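Local coordinates for flagellar hook-associated protein 2 (Helicobacter pylori, PDB 6IWY) that caps the growing tip of the flagellar filament, helping flagellin monomers polymerise there and keeping them from leaking out unassembled, at residues Leu37-Ile42 with Asn361-Ser366; Asp251-Ser256 with Gly321-Lys326. All coordinates share one frame; numbering follows the deposited sequence.

Contact 1: Leu37-Ile42 with Asn361-Ser366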
loop_
_atom_site.group_PDB
_atom_site.type_symbol
_atom_site.label_atom_id
_atom_site.label_comp_id
_atom_site.label_asym_id
_atom_site.label_seq_id
_atom_site.Cartn_x
_atom_site.Cartn_y
_atom_site.Cartn_z
ATOM N N LEU A 37 -3.271 5.416 24.448
ATOM C CA LEU A 37 -2.929 6.714 23.917
ATOM C C LEU A 37 -2.947 6.652 22.403
ATOM O O LEU A 37 -2.614 5.626 21.806
ATOM C CB LEU A 37 -1.521 7.098 24.337
ATOM C CG LEU A 37 -1.252 7.504 25.781
ATOM C CD1 LEU A 37 0.246 7.793 25.968
ATOM C CD2 LEU A 37 -2.107 8.733 26.111
ATOM N N ALA A 38 -3.315 7.760 21.788
ATOM C CA ALA A 38 -3.276 7.887 20.341
ATOM C C ALA A 38 -1.815 7.884 19.868
ATOM O O ALA A 38 -0.951 8.431 20.539
ATOM C CB ALA A 38 -4.009 9.189 19.890
ATOM N N GLN A 39 -1.575 7.244 18.719
ATOM C CA GLN A 39 -0.239 6.966 18.178
ATOM C C GLN A 39 -0.211 7.217 16.675
ATOM O O GLN A 39 -1.189 6.988 15.992
ATOM C CB GLN A 39 0.108 5.485 18.398
ATOM C CG GLN A 39 0.821 5.123 19.730
ATOM C CD GLN A 39 0.721 3.626 20.056
ATOM O OE1 GLN A 39 0.897 2.770 19.183
ATOM N NE2 GLN A 39 0.381 3.312 21.307
ATOM N N GLY A 40 0.910 7.688 16.162
ATOM C CA GLY A 40 1.179 7.647 14.729
ATOM C C GLY A 40 1.806 6.297 14.364
ATOM O O GLY A 40 2.080 5.475 15.230
ATOM N N ASP A 41 2.051 6.093 13.076
ATOM C CA ASP A 41 2.592 4.847 12.557
ATOM C C ASP A 41 4.117 4.957 12.474
ATOM O O ASP A 41 4.642 6.020 12.182
ATOM C CB ASP A 41 2.011 4.623 11.151
ATOM C CG ASP A 41 1.747 3.158 10.829
ATOM O OD1 ASP A 41 2.337 2.684 9.824
ATOM O OD2 ASP A 41 0.942 2.493 11.543
ATOM N N ILE A 42 4.843 3.878 12.717
ATOM C CA ILE A 42 6.290 3.923 12.546
ATOM C C ILE A 42 6.726 2.691 11.811
ATOM O O ILE A 42 6.514 1.604 12.293
ATOM C CB ILE A 42 7.073 3.992 13.892
ATOM C CG1 ILE A 42 6.742 5.277 14.656
ATOM C CG2 ILE A 42 8.596 3.931 13.642
ATOM C CD1 ILE A 42 7.275 5.260 16.076
ATOM N N ASN A 361 6.418 -2.924 10.218
ATOM C CA ASN A 361 5.793 -1.976 11.135
ATOM C C ASN A 361 6.391 -2.124 12.531
ATOM O O ASN A 361 6.497 -3.223 13.040
ATOM C CB ASN A 361 4.282 -2.209 11.184
ATOM C CG ASN A 361 3.574 -1.217 12.068
ATOM O OD1 ASN A 361 3.194 -1.541 13.182
ATOM N ND2 ASN A 361 3.431 0.015 11.594
ATOM N N LEU A 362 6.816 -1.008 13.124
ATOM C CA LEU A 362 7.334 -0.977 14.510
ATOM C C LEU A 362 6.271 -0.532 15.537
ATOM O O LEU A 362 6.303 -0.926 16.706
ATOM C CB LEU A 362 8.530 -0.047 14.581
ATOM C CG LEU A 362 9.808 -0.578 13.926
ATOM C CD1 LEU A 362 10.996 0.351 14.251
ATOM C CD2 LEU A 362 10.102 -1.968 14.377
ATOM N N GLN A 363 5.331 0.285 15.081
ATOM C CA GLN A 363 4.273 0.819 15.924
ATOM C C GLN A 363 3.057 1.159 15.064
ATOM O O GLN A 363 3.189 1.856 14.069
ATOM C CB GLN A 363 4.754 2.092 16.599
ATOM C CG GLN A 363 3.683 2.787 17.315
ATOM C CD GLN A 363 4.185 3.933 18.101
ATOM O OE1 GLN A 363 4.882 3.752 19.097
ATOM N NE2 GLN A 363 3.817 5.139 17.680
ATOM N N LYS A 364 1.885 0.666 15.459
ATOM C CA LYS A 364 0.669 0.887 14.671
ATOM C C LYS A 364 -0.060 2.123 15.111
ATOM O O LYS A 364 -0.397 2.256 16.291
ATOM C CB LYS A 364 -0.308 -0.267 14.797
ATOM C CG LYS A 364 0.208 -1.587 14.312
ATOM C CD LYS A 364 -0.930 -2.624 14.360
ATOM C CE LYS A 364 -0.432 -4.069 14.253
ATOM N NZ LYS A 364 -1.488 -4.952 14.844
ATOM N N ALA A 365 -0.319 3.003 14.150
ATOM C CA ALA A 365 -1.266 4.101 14.325
ATOM C C ALA A 365 -2.480 3.552 15.008
ATOM O O ALA A 365 -2.924 2.453 14.676
ATOM C CB ALA A 365 -1.653 4.678 12.993
ATOM N N SER A 366 -3.012 4.302 15.968
ATOM C CA SER A 366 -4.156 3.849 16.773
ATOM C C SER A 366 -4.842 5.020 17.452
ATOM O O SER A 366 -4.215 6.034 17.718
ATOM C CB SER A 366 -3.708 2.807 17.802
ATOM O OG SER A 366 -3.348 3.387 19.045
#
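Q363 lays its extended side chain obliquely across that of Q39, with Q363 NE2 3.6 Å from Q39 CG, and on its other flank meets I42, whose CD1 lies 3.8 Å from Q363 NE2. CG of Q363 stands anti to its backbone N (chi1 172°), and the amide beyond it ends at the main chain of the other segment: NE2 donates to G40 O over 3.0 Å, almost straight at 178° and with the acceptor in the amide plane. At I42 the backbones form a classic beta bulge. I42 N donates to Q363 O at 2.9 Å; in return I42 O receives L362 N at 2.8 Å and, more weakly, Q363 N. Q363 O has a second donor, N361 ND2, which sits well above the carbonyl plane at 3.1 Å and also bonds N43. D41 turns its carboxylate to A365, OD2 accepting A365 N at 2.9 Å through its anti lone pair, while OD1 is held by N43 ND2. Farther along, Q39 and S366 pair antiparallel through two backbone bonds. Both segments are crossings between sheets: 37-42 leads from strand 30-36 into strand 42-49, whereas the segment 361-366 leads from strand 359-361 to strand 368-371, so the contact ties together two neighbouring connections between the same two antiparallel sheets. Its chemistry is largely that of main chain bound by main chain and by amide or carboxylate ends, and the buried D41, with N-H donors on both carboxylate oxygens, is probably ionised.

Contact 2: Asp251-Ser256 with Gly321-Lys326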
loop_
_atom_site.group_PDB
_atom_site.type_symbol
_atom_site.label_atom_id
_atom_site.label_comp_id
_atom_site.label_asym_id
_atom_site.label_seq_id
_atom_site.Cartn_x
_atom_site.Cartn_y
_atom_site.Cartn_z
ATOM N N ASP A 251 0.077 1.434 -14.141
ATOM C CA ASP A 251 0.897 1.287 -15.342
ATOM C C ASP A 251 2.369 1.626 -15.098
ATOM O O ASP A 251 2.687 2.523 -14.344
ATOM C CB ASP A 251 0.320 2.167 -16.447
ATOM N N LEU A 252 3.258 0.915 -15.783
ATOM C CA LEU A 252 4.708 0.936 -15.521
ATOM C C LEU A 252 5.464 2.211 -15.915
ATOM O O LEU A 252 6.312 2.707 -15.181
ATOM C CB LEU A 252 5.339 -0.229 -16.278
ATOM C CG LEU A 252 6.842 -0.397 -16.152
ATOM C CD1 LEU A 252 7.145 -0.918 -14.771
ATOM C CD2 LEU A 252 7.357 -1.331 -17.234
ATOM N N LEU A 253 5.215 2.691 -17.115
ATOM C CA LEU A 253 5.967 3.804 -17.652
ATOM C C LEU A 253 5.000 4.685 -18.373
ATOM O O LEU A 253 4.166 4.229 -19.119
ATOM C CB LEU A 253 7.066 3.324 -18.604
ATOM C CG LEU A 253 7.893 4.397 -19.339
ATOM C CD1 LEU A 253 8.380 5.516 -18.387
ATOM C CD2 LEU A 253 9.103 3.774 -20.103
ATOM N N LYS A 254 5.120 5.975 -18.140
ATOM C CA LYS A 254 4.277 6.954 -18.807
ATOM C C LYS A 254 5.211 8.051 -19.221
ATOM O O LYS A 254 5.939 8.524 -18.389
ATOM C CB LYS A 254 3.192 7.451 -17.834
ATOM C CG LYS A 254 2.564 8.818 -18.188
ATOM C CD LYS A 254 1.097 8.899 -17.772
ATOM C CE LYS A 254 0.741 10.246 -17.197
ATOM N NZ LYS A 254 1.342 10.389 -15.856
ATOM N N SER A 255 5.204 8.434 -20.489
ATOM C CA SER A 255 6.052 9.540 -20.948
ATOM C C SER A 255 5.879 10.787 -20.102
ATOM O O SER A 255 4.804 11.031 -19.549
ATOM C CB SER A 255 5.710 9.955 -22.362
ATOM O OG SER A 255 5.462 8.819 -23.134
ATOM N N SER A 256 6.943 11.576 -20.014
ATOM C CA SER A 256 6.871 12.887 -19.344
ATOM C C SER A 256 6.097 13.913 -20.145
ATOM O O SER A 256 5.593 14.861 -19.596
ATOM C CB SER A 256 8.261 13.450 -19.114
ATOM O OG SER A 256 8.828 12.871 -17.960
ATOM N N GLY A 321 7.445 -6.521 -15.553
ATOM C CA GLY A 321 7.469 -5.349 -14.684
ATOM C C GLY A 321 8.720 -4.512 -14.852
ATOM O O GLY A 321 8.906 -3.551 -14.125
ATOM N N MET A 322 9.567 -4.887 -15.808
ATOM C CA MET A 322 10.868 -4.256 -16.016
ATOM C C MET A 322 10.937 -3.711 -17.458
ATOM O O MET A 322 10.483 -4.375 -18.408
ATOM C CB MET A 322 11.995 -5.284 -15.761
ATOM C CG MET A 322 12.333 -5.561 -14.264
ATOM S SD MET A 322 12.845 -7.273 -13.796
ATOM C CE MET A 322 14.532 -7.353 -14.423
ATOM N N LEU A 323 11.468 -2.503 -17.603
ATOM C CA LEU A 323 11.842 -1.952 -18.914
ATOM C C LEU A 323 13.227 -1.374 -18.899
ATOM O O LEU A 323 13.598 -0.671 -17.959
ATOM C CB LEU A 323 10.974 -0.767 -19.327
ATOM C CG LEU A 323 9.648 -0.933 -20.041
ATOM C CD1 LEU A 323 9.413 0.389 -20.718
ATOM C CD2 LEU A 323 9.628 -2.067 -21.041
ATOM N N THR A 324 13.956 -1.632 -19.974
ATOM C CA THR A 324 15.212 -0.983 -20.220
ATOM C C THR A 324 15.036 -0.242 -21.540
ATOM O O THR A 324 14.774 -0.850 -22.581
ATOM C CB THR A 324 16.400 -1.993 -20.263
ATOM O OG1 THR A 324 16.645 -2.525 -18.945
ATOM C CG2 THR A 324 17.677 -1.330 -20.776
ATOM N N ILE A 325 15.144 1.081 -21.466
ATOM C CA ILE A 325 15.092 1.937 -22.626
ATOM C C ILE A 325 16.534 2.233 -23.051
ATOM O O ILE A 325 17.395 2.496 -22.212
ATOM C CB ILE A 325 14.373 3.274 -22.338
ATOM C CG1 ILE A 325 13.156 3.068 -21.408
ATOM C CG2 ILE A 325 13.966 3.956 -23.639
ATOM C CD1 ILE A 325 12.223 2.086 -21.890
ATOM N N LYS A 326 16.789 2.154 -24.352
ATOM C CA LYS A 326 18.057 2.572 -24.917
ATOM C C LYS A 326 17.880 3.037 -26.354
ATOM O O LYS A 326 16.922 2.681 -27.057
ATOM C CB LYS A 326 19.084 1.446 -24.868
#
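L252, L323 and L253 carry this contact, two leucines of one segment closing on a third from the other. L252 reaches over with both methyl branches. Its CG is anti to the backbone N (chi1 180°), and from there CD2 comes to 3.6 Å from L323 CG, the two side chains crossing at a slant. The other branch, CD1, lies against the backbone of G321, 3.2 Å from G321 O. L253 also holds its CG anti to the backbone N (chi1 176°), and it sends CD2 to L323 CD1 at 3.5 Å, with the side chains at about a right angle. L323 is thus met at CG by one leucine and at CD1 by the next. The same L253 CD2 continues to I325, where it faces CD1 tip to tip at 4.0 Å. L323 and I325, two residues apart on their strand, both point toward 251-256, while M322 between G321 and L323 points away. The backbones do not pair, L252 CA and G321 CA being 6.9 Å apart and L253 CA and L323 CA 8.3 Å, and the join is made by aliphatic branches. It brings together two antiparallel sheets: strand 253-254 lies at the edge of one, bonded through L253 to I316 of strand 314-318, and strand 322-327 runs inside the other, between strands 268-270 and 344-347. Around the leucines, L253 touches I316, L323 touches S318 and V346, and L252 touches S348; I325 packs on L270 of strand 268-270 and on L336, just past helix 330-335.

How the contacts relate
Contacts 1 and 2 lie on opposite sides of the centre of this chain, a fragment of the full cap protein; their own centres are 35 Å apart, and they share no strand or sheet. Along the sequence, contact 2 falls within the long excursion between the two segments of contact 1. Each is partly buried. Contact 1 pairs two connections between the same two sheets, and there peptide groups and polar side chains bond directly. Contact 2 packs strands of two different sheets together through the side chains of a short edge strand, the residue preceding it and an interior strand, and relies on apolar packing across separated backbones, with about a third of the buried surface.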